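Side-chain contact in phosphate transporter (Thermotoga maritima MSB8, PDB 6L85), which probably imports phosphate across the cell membrane by coupling its movement to that of sodium ions: residues B[62-67]-B[341-346]. Residues are numbered along the deposited sequence; the frame is centred on the assembly and turned at random.
With NA (sodium ion), chain R; PO4 (phosphate ion), chain P.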
ATOM      1  N   GLN B  62      21.536   0.688   7.289  1.00 37.50           N
ATOM      2  CA  GLN B  62      22.384   1.046   8.428  1.00 42.45           C
ATOM      3  C   GLN B  62      23.530   0.049   8.620  1.00 41.62           C
ATOM      4  O   GLN B  62      24.668   0.443   8.920  1.00 44.25           O
ATOM      5  CB  GLN B  62      21.546   1.127   9.698  1.00 40.36           C
ATOM      6  CG  GLN B  62      20.641   2.337   9.757  1.00 47.61           C
ATOM      7  CD  GLN B  62      19.452   2.075  10.635  1.00 59.10           C
ATOM      8  OE1 GLN B  62      19.538   1.274  11.579  1.00 62.13           O
ATOM      9  NE2 GLN B  62      18.312   2.719  10.325  1.00 60.66           N
ATOM     10  N   THR B  63      23.252  -1.248   8.444  1.00 39.11           N
ATOM     11  CA  THR B  63      24.302  -2.251   8.615  1.00 40.93           C
ATOM     12  C   THR B  63      25.357  -2.126   7.530  1.00 44.93           C
ATOM     13  O   THR B  63      26.556  -2.219   7.803  1.00 44.36           O
ATOM     14  CB  THR B  63      23.698  -3.647   8.617  1.00 40.70           C
ATOM     15  OG1 THR B  63      22.692  -3.710   9.631  1.00 37.74           O
ATOM     16  CG2 THR B  63      24.785  -4.709   8.898  1.00 43.45           C
ATOM     17  N   ILE B  64      24.935  -1.907   6.288  1.00 42.06           N
ATOM     18  CA  ILE B  64      25.922  -1.680   5.235  1.00 43.99           C
ATOM     19  C   ILE B  64      26.783  -0.461   5.567  1.00 45.73           C
ATOM     20  O   ILE B  64      27.990  -0.442   5.291  1.00 43.17           O
ATOM     21  CB  ILE B  64      25.237  -1.542   3.860  1.00 36.73           C
ATOM     22  CG1 ILE B  64      24.530  -2.851   3.492  1.00 37.47           C
ATOM     23  CG2 ILE B  64      26.242  -1.142   2.770  1.00 31.16           C
ATOM     24  CD1 ILE B  64      25.432  -4.070   3.425  1.00 41.99           C
ATOM     25  N   VAL B  65      26.189   0.573   6.175  1.00 44.04           N
ATOM     26  CA  VAL B  65      26.977   1.777   6.435  1.00 42.92           C
ATOM     27  C   VAL B  65      28.031   1.524   7.526  1.00 48.82           C
ATOM     28  O   VAL B  65      29.189   1.939   7.384  1.00 49.63           O
ATOM     29  CB  VAL B  65      26.064   2.973   6.767  1.00 40.96           C
ATOM     30  CG1 VAL B  65      26.874   4.113   7.371  1.00 41.58           C
ATOM     31  CG2 VAL B  65      25.360   3.473   5.491  1.00 40.05           C
ATOM     32  N   LYS B  66      27.684   0.823   8.614  1.00 46.21           N
ATOM     33  CA  LYS B  66      28.714   0.664   9.645  1.00 54.10           C
ATOM     34  C   LYS B  66      28.922  -0.764  10.155  1.00 53.62           C
ATOM     35  O   LYS B  66      29.485  -0.940  11.241  1.00 59.68           O
ATOM     36  CB  LYS B  66      28.428   1.591  10.829  1.00 55.09           C
ATOM     37  CG  LYS B  66      27.086   1.391  11.489  1.00 58.67           C
ATOM     38  CD  LYS B  66      26.985   2.284  12.726  1.00 68.61           C
ATOM     39  CE  LYS B  66      27.667   3.633  12.491  1.00 65.53           C
ATOM     40  NZ  LYS B  66      28.026   4.320  13.767  1.00 73.22           N
ATOM     41  N   GLY B  67      28.564  -1.790   9.392  1.00 52.19           N
ATOM     42  CA  GLY B  67      28.707  -3.151   9.895  1.00 43.53           C
ATOM     43  C   GLY B  67      29.813  -3.949   9.235  1.00 49.74           C
ATOM     44  O   GLY B  67      30.139  -5.056   9.680  1.00 50.34           O
ATOM     45  N   GLY B 341      18.149  -6.340  10.545  1.00 43.35           N
ATOM     46  CA  GLY B 341      19.217  -5.556   9.953  1.00 40.75           C
ATOM     47  C   GLY B 341      20.287  -6.366   9.253  1.00 40.80           C
ATOM     48  O   GLY B 341      21.374  -5.834   8.992  1.00 38.26           O
ATOM     49  N   LEU B 342      20.014  -7.633   8.937  1.00 38.42           N
ATOM     50  CA  LEU B 342      21.003  -8.520   8.332  1.00 35.52           C
ATOM     51  C   LEU B 342      20.958  -8.409   6.814  1.00 34.48           C
ATOM     52  O   LEU B 342      19.910  -8.677   6.222  1.00 38.38           O
ATOM     53  CB  LEU B 342      20.742  -9.969   8.743  1.00 36.84           C
ATOM     54  CG  LEU B 342      20.851 -10.210  10.246  1.00 44.56           C
ATOM     55  CD1 LEU B 342      20.304 -11.573  10.660  1.00 51.27           C
ATOM     56  CD2 LEU B 342      22.308 -10.029  10.663  1.00 38.41           C
ATOM     57  N   PRO B 343      22.059  -8.059   6.147  1.00 34.93           N
ATOM     58  CA  PRO B 343      22.101  -8.128   4.683  1.00 30.06           C
ATOM     59  C   PRO B 343      22.317  -9.574   4.254  1.00 38.29           C
ATOM     60  O   PRO B 343      23.365 -10.173   4.518  1.00 38.68           O
ATOM     61  CB  PRO B 343      23.302  -7.246   4.317  1.00 30.49           C
ATOM     62  CG  PRO B 343      23.883  -6.782   5.609  1.00 32.74           C
ATOM     63  CD  PRO B 343      23.352  -7.634   6.699  1.00 33.16           C
ATOM     64  N   ILE B 344      21.334 -10.109   3.542  1.00 39.27           N
ATOM     65  CA  ILE B 344      21.158 -11.519   3.217  1.00 39.24           C
ATOM     66  C   ILE B 344      21.140 -11.638   1.699  1.00 40.28           C
ATOM     67  O   ILE B 344      20.868 -10.668   0.984  1.00 41.58           O
ATOM     68  CB  ILE B 344      19.837 -12.017   3.875  1.00 45.15           C
ATOM     69  CG1 ILE B 344      20.058 -12.221   5.360  1.00 45.88           C
ATOM     70  CG2 ILE B 344      19.226 -13.238   3.279  1.00 42.97           C
ATOM     71  CD1 ILE B 344      21.352 -12.709   5.619  1.00 46.31           C
ATOM     72  N   SER B 345      21.459 -12.824   1.199  1.00 36.17           N
ATOM     73  CA  SER B 345      21.304 -13.101  -0.221  1.00 39.05           C
ATOM     74  C   SER B 345      19.930 -13.704  -0.471  1.00 37.74           C
ATOM     75  O   SER B 345      19.617 -14.775   0.052  1.00 38.74           O
ATOM     76  CB  SER B 345      22.388 -14.040  -0.732  1.00 37.94           C
ATOM     77  OG  SER B 345      22.089 -14.406  -2.068  1.00 41.53           O
ATOM     78  N   THR B 346      19.112 -13.020  -1.284  1.00 36.77           N
ATOM     79  CA  THR B 346      17.795 -13.553  -1.615  1.00 30.06           C
ATOM     80  C   THR B 346      17.903 -14.655  -2.660  1.00 32.11           C
ATOM     81  O   THR B 346      17.065 -15.556  -2.685  1.00 32.53           O
ATOM     82  CB  THR B 346      16.859 -12.432  -2.109  1.00 31.12           C
ATOM     83  OG1 THR B 346      17.343 -11.909  -3.352  1.00 30.06           O
ATOM     84  CG2 THR B 346      16.801 -11.294  -1.091  1.00 34.65           C
TER
HETATM   85 NA    NA R 503      20.425  -8.501   0.800  1.00 34.12          NA
HETATM   86  P   PO4 P 501      21.060 -10.993  -3.442  1.00 34.28           P
HETATM   87  O1  PO4 P 501      20.996 -12.476  -3.805  1.00 37.25           O
HETATM   88  O2  PO4 P 501      22.216 -10.677  -2.517  1.00 38.50           O
HETATM   89  O3  PO4 P 501      19.754 -10.626  -2.745  1.00 35.80           O
HETATM   90  O4  PO4 P 501      21.279 -10.151  -4.689  1.00 33.19           O
HETATM   91  O   HOH W   1      21.363  -6.575   1.551  1.00 30.32           O
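The flat carbonyl group of Gly-341 takes Thr-63 OG1 in its own plane, on a lone pair of the oxygen, with a C=O...OG1 angle of 139°. Gly-341, whose positive phi closes helix 320-339 in a Schellman motif, accepts this hydrogen bond at 2.6 Å from Thr-63 OG1 to Gly-341 O. The puckered ring of Pro-343 is met at its edge: Thr-63 CG2 sits 3.9 Å from Pro-343 CD, and Ile-64 CD1 3.8 Å from Pro-343 CG. Both methyls come in at the CB-CG-CD rim, only slightly off the mean ring plane, and neither lies over a face. With chi1 at -56°, Thr-63 holds OG1 anti to its own carbonyl carbon and CG2 anti to its backbone N, which sends one branch to the Gly-341 oxygen and the other to the proline. A valine here would probably leave Gly-341 O without this donor. Ile-135 of helix 129-162 touches both Thr-63 and Pro-343, and Ile-64 also packs on Val-111. The contact thus joins helix 58-66 to the loop that contributes to one of the three sodium sites and to the phosphate site of this helical transporter. Ile-344 O binds sodium at 2.2 Å, alongside Thr-107, Asn-257 and Asp-258. Ser-345 then N-caps helix 346-357, and a bound phosphate, consistent with a substrate site, accepts a 2.9 Å bond at O3 from Thr-346 N, its N-H...O angle 167°.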